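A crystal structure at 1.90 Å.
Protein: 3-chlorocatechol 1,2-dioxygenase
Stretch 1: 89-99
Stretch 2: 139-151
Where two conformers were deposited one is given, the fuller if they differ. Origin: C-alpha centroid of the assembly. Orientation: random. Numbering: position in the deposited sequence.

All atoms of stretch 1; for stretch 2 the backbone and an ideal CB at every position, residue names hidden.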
ATOM      1  N   PRO A  89      34.279 -29.608   9.029  1.00 25.85           N
ATOM      2  CA  PRO A  89      34.206 -28.271   9.637  1.00 25.16           C
ATOM      3  C   PRO A  89      33.257 -27.400   8.818  1.00 23.33           C
ATOM      4  O   PRO A  89      33.366 -27.310   7.601  1.00 21.50           O
ATOM      5  CB  PRO A  89      35.652 -27.755   9.498  1.00 25.90           C
ATOM      6  CG  PRO A  89      36.126 -28.366   8.235  1.00 26.82           C
ATOM      7  CD  PRO A  89      35.444 -29.721   8.124  1.00 26.00           C
ATOM      8  N   TYR A  90      32.295 -26.810   9.510  1.00 21.41           N
ATOM      9  CA  TYR A  90      31.221 -26.061   8.885  1.00 20.54           C
ATOM     10  C   TYR A  90      31.715 -24.982   7.964  1.00 19.87           C
ATOM     11  O   TYR A  90      32.445 -24.069   8.388  1.00 20.25           O
ATOM     12  CB  TYR A  90      30.395 -25.399   9.983  1.00 20.04           C
ATOM     13  CG  TYR A  90      29.641 -26.354  10.875  1.00 21.50           C
ATOM     14  CD1 TYR A  90      29.411 -26.032  12.215  1.00 22.04           C
ATOM     15  CD2 TYR A  90      29.076 -27.536  10.357  1.00 23.03           C
ATOM     16  CE1 TYR A  90      28.640 -26.850  13.030  1.00 25.98           C
ATOM     17  CE2 TYR A  90      28.306 -28.378  11.180  1.00 24.86           C
ATOM     18  CZ  TYR A  90      28.100 -28.018  12.517  1.00 28.99           C
ATOM     19  OH  TYR A  90      27.342 -28.802  13.366  1.00 28.47           O
ATOM     20  N   THR A  91      31.278 -25.087   6.723  1.00 18.51           N
ATOM     21  CA  THR A  91      31.633 -24.161   5.648  1.00 17.90           C
ATOM     22  C   THR A  91      30.394 -23.823   4.828  1.00 17.21           C
ATOM     23  O   THR A  91      29.696 -24.737   4.314  1.00 17.29           O
ATOM     24  CB  THR A  91      32.689 -24.845   4.740  1.00 18.91           C
ATOM     25  OG1 THR A  91      33.834 -25.194   5.536  1.00 19.49           O
ATOM     26  CG2 THR A  91      33.197 -23.851   3.701  1.00 19.44           C
ATOM     27  N   MET A  92      30.084 -22.533   4.697  1.00 16.58           N
ATOM     28  CA  MET A  92      28.928 -22.115   3.919  1.00 17.32           C
ATOM     29  C   MET A  92      29.100 -22.533   2.453  1.00 18.41           C
ATOM     30  O   MET A  92      30.259 -22.567   1.975  1.00 18.16           O
ATOM     31  CB  MET A  92      28.738 -20.589   3.993  1.00 17.53           C
ATOM     32  CG  MET A  92      28.349 -20.043   5.418  1.00 16.14           C
ATOM     33  SD  MET A  92      26.757 -20.695   5.983  1.00 19.25           S
ATOM     34  CE  MET A  92      25.623 -19.695   5.051  1.00 16.23           C
ATOM     35  N   PRO A  93      28.004 -22.896   1.769  1.00 18.63           N
ATOM     36  CA  PRO A  93      28.093 -23.316   0.357  1.00 18.37           C
ATOM     37  C   PRO A  93      28.630 -22.205  -0.523  1.00 19.26           C
ATOM     38  O   PRO A  93      28.056 -21.096  -0.558  1.00 18.27           O
ATOM     39  CB  PRO A  93      26.658 -23.740   0.002  1.00 19.30           C
ATOM     40  CG  PRO A  93      26.052 -24.207   1.367  1.00 17.67           C
ATOM     41  CD  PRO A  93      26.636 -23.102   2.325  1.00 18.03           C
ATOM     42  N   MET A  94      29.802 -22.479  -1.136  1.00 19.10           N
ATOM     43  CA  MET A  94      30.501 -21.477  -1.916  1.00 20.64           C
ATOM     44  C   MET A  94      31.024 -22.129  -3.203  1.00 21.39           C
ATOM     45  O   MET A  94      31.273 -23.335  -3.237  1.00 21.61           O
ATOM     46  CB  MET A  94      31.694 -20.943  -1.106  1.00 19.55           C
ATOM     47  CG  MET A  94      31.266 -20.080   0.040  1.00 20.81           C
ATOM     48  SD  MET A  94      32.602 -19.378   0.958  1.00 23.50           S
ATOM     49  CE  MET A  94      33.071 -20.760   1.936  1.00 20.29           C
ATOM     50  N   ARG A  95      31.213 -21.326  -4.237  1.00 23.20           N
ATOM     51  CA  ARG A  95      31.716 -21.858  -5.501  1.00 25.02           C
ATOM     52  C   ARG A  95      33.211 -22.125  -5.375  1.00 26.53           C
ATOM     53  O   ARG A  95      33.859 -21.536  -4.518  1.00 24.50           O
ATOM     54  CB  ARG A  95      31.457 -20.863  -6.632  1.00 24.94           C
ATOM     55  CG  ARG A  95      29.940 -20.823  -6.968  1.00 23.43           C
ATOM     56  CD  ARG A  95      29.492 -19.563  -7.678  1.00 23.79           C
ATOM     57  NE  ARG A  95      29.496 -18.350  -6.846  1.00 23.28           N
ATOM     58  CZ  ARG A  95      28.936 -17.207  -7.235  1.00 26.06           C
ATOM     59  NH1 ARG A  95      28.353 -17.128  -8.433  1.00 29.17           N
ATOM     60  NH2 ARG A  95      28.957 -16.139  -6.458  1.00 27.62           N
ATOM     61  N   ASP A  96      33.764 -22.991  -6.238  1.00 28.97           N
ATOM     62  CA  ASP A  96      35.207 -23.269  -6.158  1.00 30.27           C
ATOM     63  C   ASP A  96      36.089 -22.036  -6.358  1.00 30.93           C
ATOM     64  O   ASP A  96      37.260 -22.041  -5.957  1.00 32.56           O
ATOM     65  CB  ASP A  96      35.713 -24.414  -7.063  1.00 30.69           C
ATOM     66  CG  ASP A  96      35.210 -24.352  -8.497  0.50 28.43           C
ATOM     67  OD1 ASP A  96      34.865 -23.273  -9.018  0.50 28.34           O
ATOM     68  OD2 ASP A  96      35.166 -25.387  -9.205  0.50 29.21           O
ATOM     69  N   ASP A  97      35.551 -20.982  -6.943  1.00 30.76           N
ATOM     70  CA  ASP A  97      36.345 -19.764  -7.137  1.00 30.75           C
ATOM     71  C   ASP A  97      35.700 -18.553  -6.466  1.00 29.82           C
ATOM     72  O   ASP A  97      35.831 -17.415  -6.929  1.00 28.60           O
ATOM     73  CB  ASP A  97      36.583 -19.508  -8.636  1.00 31.55           C
ATOM     74  CG  ASP A  97      35.300 -19.294  -9.418  1.00 35.49           C
ATOM     75  OD1 ASP A  97      34.163 -19.399  -8.834  1.00 38.40           O
ATOM     76  OD2 ASP A  97      35.329 -19.038 -10.641  1.00 38.36           O
ATOM     77  N   GLU A  98      34.977 -18.811  -5.378  1.00 28.07           N
ATOM     78  CA  GLU A  98      34.212 -17.749  -4.714  1.00 27.48           C
ATOM     79  C   GLU A  98      35.111 -16.590  -4.325  1.00 26.69           C
ATOM     80  O   GLU A  98      36.133 -16.800  -3.685  1.00 26.29           O
ATOM     81  CB  GLU A  98      33.508 -18.323  -3.475  1.00 26.79           C
ATOM     82  CG  GLU A  98      32.394 -17.450  -2.939  1.00 24.73           C
ATOM     83  CD  GLU A  98      31.188 -17.448  -3.841  1.00 23.04           C
ATOM     84  OE1 GLU A  98      30.730 -18.551  -4.232  1.00 21.94           O
ATOM     85  OE2 GLU A  98      30.702 -16.327  -4.160  1.00 24.01           O
ATOM     86  N   SER A  99      34.772 -15.367  -4.728  1.00 27.84           N
ATOM     87  CA  SER A  99      35.600 -14.233  -4.315  1.00 29.09           C
ATOM     88  C   SER A  99      35.175 -13.651  -2.968  1.00 28.99           C
ATOM     89  O   SER A  99      34.088 -13.964  -2.479  1.00 28.28           O
ATOM     90  CB  SER A  99      35.639 -13.142  -5.377  1.00 30.11           C
ATOM     91  OG  SER A  99      34.363 -12.601  -5.569  1.00 34.63           O
ATOM     92  N   UNK A 139      20.472 -16.948 -11.060  1.00 23.95           N
ATOM     93  CA  UNK A 139      21.661 -17.451 -11.739  1.00 22.66           C
ATOM     94  C   UNK A 139      22.700 -18.025 -10.768  1.00 24.23           C
ATOM     95  O   UNK A 139      23.642 -18.675 -11.208  1.00 23.95           O
ATOM     96  CB  UNK A 139      22.294 -16.330 -12.566  1.00 22.66           C
ATOM     97  N   UNK A 140      22.567 -17.769  -9.452  1.00 22.98           N
ATOM     98  CA  UNK A 140      23.514 -18.310  -8.487  1.00 23.02           C
ATOM     99  C   UNK A 140      23.113 -19.745  -8.235  1.00 22.65           C
ATOM    100  O   UNK A 140      21.939 -20.069  -8.374  1.00 22.61           O
ATOM    101  CB  UNK A 140      23.541 -17.498  -7.191  1.00 23.02           C
ATOM    102  N   UNK A 141      24.055 -20.604  -7.860  1.00 21.25           N
ATOM    103  CA  UNK A 141      23.715 -21.972  -7.459  1.00 21.96           C
ATOM    104  C   UNK A 141      22.701 -21.947  -6.321  1.00 22.34           C
ATOM    105  O   UNK A 141      22.850 -21.101  -5.413  1.00 20.58           O
ATOM    106  CB  UNK A 141      24.968 -22.742  -7.038  1.00 21.96           C
ATOM    107  N   UNK A 142      21.696 -22.823  -6.390  1.00 21.36           N
ATOM    108  CA  UNK A 142      20.723 -22.955  -5.283  1.00 22.90           C
ATOM    109  C   UNK A 142      21.429 -23.202  -3.961  1.00 22.17           C
ATOM    110  O   UNK A 142      22.304 -24.081  -3.868  1.00 22.08           O
ATOM    111  CB  UNK A 142      19.739 -24.093  -5.561  1.00 22.90           C
ATOM    112  N   UNK A 143      21.017 -22.457  -2.941  1.00 20.84           N
ATOM    113  CA  UNK A 143      21.575 -22.514  -1.587  1.00 18.98           C
ATOM    114  C   UNK A 143      23.020 -22.023  -1.472  1.00 18.52           C
ATOM    115  O   UNK A 143      23.671 -22.284  -0.463  1.00 17.22           O
ATOM    116  CB  UNK A 143      21.500 -23.953  -1.074  1.00 18.98           C
ATOM    117  N   UNK A 144      23.508 -21.274  -2.458  1.00 17.49           N
ATOM    118  CA  UNK A 144      24.804 -20.632  -2.228  1.00 17.62           C
ATOM    119  C   UNK A 144      24.613 -19.773  -0.965  1.00 17.25           C
ATOM    120  O   UNK A 144      23.603 -19.050  -0.880  1.00 19.72           O
ATOM    121  CB  UNK A 144      25.259 -19.801  -3.430  1.00 17.62           C
ATOM    122  N   UNK A 145      25.565 -19.821  -0.034  1.00 16.46           N
ATOM    123  CA  UNK A 145      25.566 -18.940   1.150  1.00 16.42           C
ATOM    124  C   UNK A 145      24.288 -19.079   1.987  1.00 16.23           C
ATOM    125  O   UNK A 145      23.838 -18.118   2.593  1.00 15.01           O
ATOM    126  CB  UNK A 145      25.732 -17.483   0.714  1.00 16.42           C
ATOM    127  N   UNK A 146      23.791 -20.311   2.060  1.00 16.92           N
ATOM    128  CA  UNK A 146      22.682 -20.678   2.954  1.00 16.34           C
ATOM    129  C   UNK A 146      23.016 -22.019   3.583  1.00 17.64           C
ATOM    130  O   UNK A 146      23.332 -22.993   2.862  1.00 18.47           O
ATOM    131  CB  UNK A 146      21.348 -20.740   2.207  1.00 16.34           C
ATOM    132  N   UNK A 147      22.933 -22.118   4.922  1.00 17.35           N
ATOM    133  CA  UNK A 147      23.266 -23.378   5.570  1.00 18.24           C
ATOM    134  C   UNK A 147      22.694 -23.515   6.968  1.00 18.02           C
ATOM    135  O   UNK A 147      22.419 -22.500   7.643  1.00 18.61           O
ATOM    136  CB  UNK A 147      24.786 -23.537   5.631  1.00 18.24           C
ATOM    137  N   UNK A 148      22.593 -24.758   7.415  1.00 18.61           N
ATOM    138  CA  UNK A 148      22.166 -25.059   8.776  1.00 19.73           C
ATOM    139  C   UNK A 148      23.317 -25.715   9.530  1.00 19.79           C
ATOM    140  O   UNK A 148      23.970 -26.618   9.008  1.00 19.54           O
ATOM    141  CB  UNK A 148      20.931 -25.962   8.776  1.00 19.73           C
ATOM    142  N   UNK A 149      23.520 -25.278  10.765  1.00 20.96           N
ATOM    143  CA  UNK A 149      24.520 -25.848  11.657  1.00 22.76           C
ATOM    144  C   UNK A 149      23.899 -26.062  13.037  1.00 24.19           C
ATOM    145  O   UNK A 149      22.748 -25.637  13.300  1.00 24.10           O
ATOM    146  CB  UNK A 149      25.751 -24.944  11.747  1.00 22.76           C
ATOM    147  N   UNK A 150      24.641 -26.754  13.893  1.00 23.07           N
ATOM    148  CA  UNK A 150      24.167 -27.100  15.235  1.00 24.74           C
ATOM    149  C   UNK A 150      25.257 -26.697  16.209  1.00 23.59           C
ATOM    150  O   UNK A 150      26.430 -26.870  15.878  1.00 25.65           O
ATOM    151  CB  UNK A 150      23.831 -28.588  15.358  1.00 24.74           C
ATOM    152  N   UNK A 151      24.911 -26.216  17.408  1.00 22.19           N
ATOM    153  CA  UNK A 151      25.928 -26.050  18.445  1.00 21.58           C
ATOM    154  C   UNK A 151      26.343 -27.428  18.940  1.00 21.74           C
ATOM    155  O   UNK A 151      25.510 -28.380  18.935  1.00 20.88           O
ATOM    156  CB  UNK A 151      25.412 -25.187  19.598  1.00 21.58           C
TER

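Position 139 has an ideal CB with nothing of stretch 1 within 5.5 Å, so the contact sets no preference; it is Thr139. At 140 the CB points sideways, 5.0 Å from Arg95 NH1, and a medium-length chain of apolar or acidic character could reach the guanidinium. Leu140 does, its CD2 lying 3.5 Å from Arg95 NH1. Position 141 points toward stretch 1, and its ideal CB is 5.3 Å from Arg95 CG; phi/psi of -56/138 suits proline among many residues, and 141 is the first residue of a type II turn running to 144. Pro141 packs its CG 4.0 Å from Arg95 CG. Position 142 is out of reach, and Asp142 makes no contact with stretch 1.

Position 143 has phi/psi 67/18, a left-handed conformation that favours glycine, asparagine or aspartate, though others are tolerated. Its sideways CB is 5.2 Å from Pro93 CG. The residue is Tyr143, whose ring leads away; its backbone O instead meets Pro93 CB at 3.4 Å.

At 144 the CB lies 4.2 Å from Pro93 O, and a branched apolar chain extending from it would reach Met94 and the Arg95-Glu98 salt bridge. Leu144 (chi1 t, chi2 p) places CD1 3.8 Å from Met94 CA and CD2 over one face of the guanidinium, 3.6 Å from Arg95 NH2.

Position 145 is again left-handed (58/37). Its backbone N donates to Pro93 O at 2.8 Å and 157°, a bond open to any residue but proline. The CB points away; a chain that turns back, such as leucine, methionine or an aromatic, could add to the contact, although the backbone by itself would favour glycine or asparagine. Phe145, with chi1 of -77°, returns its ring: CZ is 3.6 Å from Met94 CG, and the edge meets Glu98 OE2 at 3.5 Å from CE1.

Position 146 points away, leaving the choice open; Arg146 bonds elsewhere in the structure. At 147 an ideal CB would sit 3.5 Å from Met92 SD and 3.8 Å from Pro93 CD, which favours the smallest residue. It is Gly147.

Position 148 points away: Lys148. At 149 the CB, 3.7 Å from Tyr90 CE1, calls for a compact apolar chain. Ile149 sets CG2 3.6 Å from the Tyr90 ring centroid, 14° off the normal, a CH-pi contact. Position 150 has its CB 4.0 Å from Tyr90 OH, pointing sideways, and many chains would fit. The end of the Arg150 side chain leads away, but its N donates weakly to Tyr90 OH (3.4 Å), and a water bridges Tyr90 OH and Arg150 O. Position 151 points away; it is Thr151.

Stretch 2 (139-151) TLPDYLFRGKIRT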
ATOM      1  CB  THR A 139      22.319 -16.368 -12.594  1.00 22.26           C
ATOM      2  OG1 THR A 139      22.911 -15.376 -11.743  1.00 23.05           O
ATOM      3  CG2 THR A 139      21.293 -15.598 -13.413  1.00 22.65           C
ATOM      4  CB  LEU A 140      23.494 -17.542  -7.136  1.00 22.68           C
ATOM      5  CG  LEU A 140      23.913 -16.077  -7.114  1.00 27.55           C
ATOM      6  CD1 LEU A 140      24.056 -15.609  -5.631  1.00 25.87           C
ATOM      7  CD2 LEU A 140      25.205 -15.813  -7.886  1.00 32.08           C
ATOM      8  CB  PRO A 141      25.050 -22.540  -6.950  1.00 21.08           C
ATOM      9  CG  PRO A 141      26.109 -21.763  -7.689  1.00 21.01           C
ATOM     10  CD  PRO A 141      25.513 -20.356  -7.784  1.00 22.41           C
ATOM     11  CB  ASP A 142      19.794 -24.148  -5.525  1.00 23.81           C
ATOM     12  CG  ASP A 142      18.819 -23.926  -6.693  1.00 26.42           C
ATOM     13  OD1 ASP A 142      18.649 -22.787  -7.191  1.00 27.82           O
ATOM     14  OD2 ASP A 142      18.128 -24.875  -7.111  1.00 31.79           O
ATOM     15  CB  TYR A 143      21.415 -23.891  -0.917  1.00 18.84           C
ATOM     16  CG  TYR A 143      19.943 -24.271  -0.654  1.00 20.06           C
ATOM     17  CD1 TYR A 143      19.154 -23.529   0.222  1.00 20.62           C
ATOM     18  CD2 TYR A 143      19.359 -25.383  -1.293  1.00 20.54           C
ATOM     19  CE1 TYR A 143      17.815 -23.871   0.454  1.00 18.37           C
ATOM     20  CE2 TYR A 143      18.001 -25.749  -1.048  1.00 20.35           C
ATOM     21  CZ  TYR A 143      17.249 -24.975  -0.198  1.00 21.16           C
ATOM     22  OH  TYR A 143      15.933 -25.325   0.050  1.00 18.78           O
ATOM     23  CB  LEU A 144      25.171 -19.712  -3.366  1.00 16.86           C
ATOM     24  CG  LEU A 144      26.654 -19.342  -3.424  1.00 18.72           C
ATOM     25  CD1 LEU A 144      27.410 -20.616  -3.962  1.00 20.02           C
ATOM     26  CD2 LEU A 144      26.832 -18.152  -4.302  1.00 18.95           C
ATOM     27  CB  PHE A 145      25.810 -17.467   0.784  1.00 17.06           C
ATOM     28  CG  PHE A 145      27.254 -17.181   0.471  1.00 17.60           C
ATOM     29  CD1 PHE A 145      27.642 -16.841  -0.837  1.00 17.53           C
ATOM     30  CD2 PHE A 145      28.222 -17.363   1.446  1.00 15.16           C
ATOM     31  CE1 PHE A 145      29.000 -16.633  -1.121  1.00 20.83           C
ATOM     32  CE2 PHE A 145      29.582 -17.139   1.186  1.00 16.14           C
ATOM     33  CZ  PHE A 145      29.961 -16.774  -0.113  1.00 15.29           C
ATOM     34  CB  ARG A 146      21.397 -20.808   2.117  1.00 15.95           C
ATOM     35  CG  ARG A 146      20.951 -19.508   1.441  1.00 16.57           C
ATOM     36  CD  ARG A 146      19.688 -19.621   0.561  1.00 14.06           C
ATOM     37  NE  ARG A 146      19.329 -18.358  -0.080  1.00 15.00           N
ATOM     38  CZ  ARG A 146      18.587 -17.385   0.466  1.00 16.23           C
ATOM     39  NH1 ARG A 146      18.108 -17.484   1.734  1.00 16.63           N
ATOM     40  NH2 ARG A 146      18.312 -16.301  -0.258  1.00 14.84           N
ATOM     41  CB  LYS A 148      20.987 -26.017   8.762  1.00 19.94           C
ATOM     42  CG  LYS A 148      19.745 -25.395   8.144  1.00 23.06           C
ATOM     43  CD  LYS A 148      18.685 -26.422   7.995  1.00 26.74           C
ATOM     44  CE  LYS A 148      17.358 -25.797   7.626  1.00 27.74           C
ATOM     45  NZ  LYS A 148      16.383 -26.879   7.673  1.00 28.67           N
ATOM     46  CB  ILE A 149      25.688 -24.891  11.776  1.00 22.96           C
ATOM     47  CG1 ILE A 149      25.146 -23.514  12.101  1.00 23.84           C
ATOM     48  CG2 ILE A 149      26.439 -24.805  10.434  1.00 23.39           C
ATOM     49  CD1 ILE A 149      26.147 -22.569  12.646  1.00 28.56           C
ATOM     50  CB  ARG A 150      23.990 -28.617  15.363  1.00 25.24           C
ATOM     51  CG  ARG A 150      22.809 -29.217  14.610  1.00 31.87           C
ATOM     52  CD  ARG A 150      22.889 -30.753  14.618  1.00 38.89           C
ATOM     53  NE  ARG A 150      21.604 -31.435  14.827  1.00 45.99           N
ATOM     54  CZ  ARG A 150      21.118 -31.776  16.017  1.00 48.68           C
ATOM     55  NH1 ARG A 150      21.766 -31.451  17.128  1.00 50.06           N
ATOM     56  NH2 ARG A 150      19.961 -32.426  16.098  1.00 52.74           N
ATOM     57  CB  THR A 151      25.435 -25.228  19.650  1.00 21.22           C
ATOM     58  OG1 THR A 151      24.223 -25.801  20.199  1.00 18.89           O
ATOM     59  CG2 THR A 151      25.072 -23.784  19.208  1.00 22.92           C
TER
HETATM   60  O   HOH W   1      28.184 -29.039  15.968  1.00 27.25           O
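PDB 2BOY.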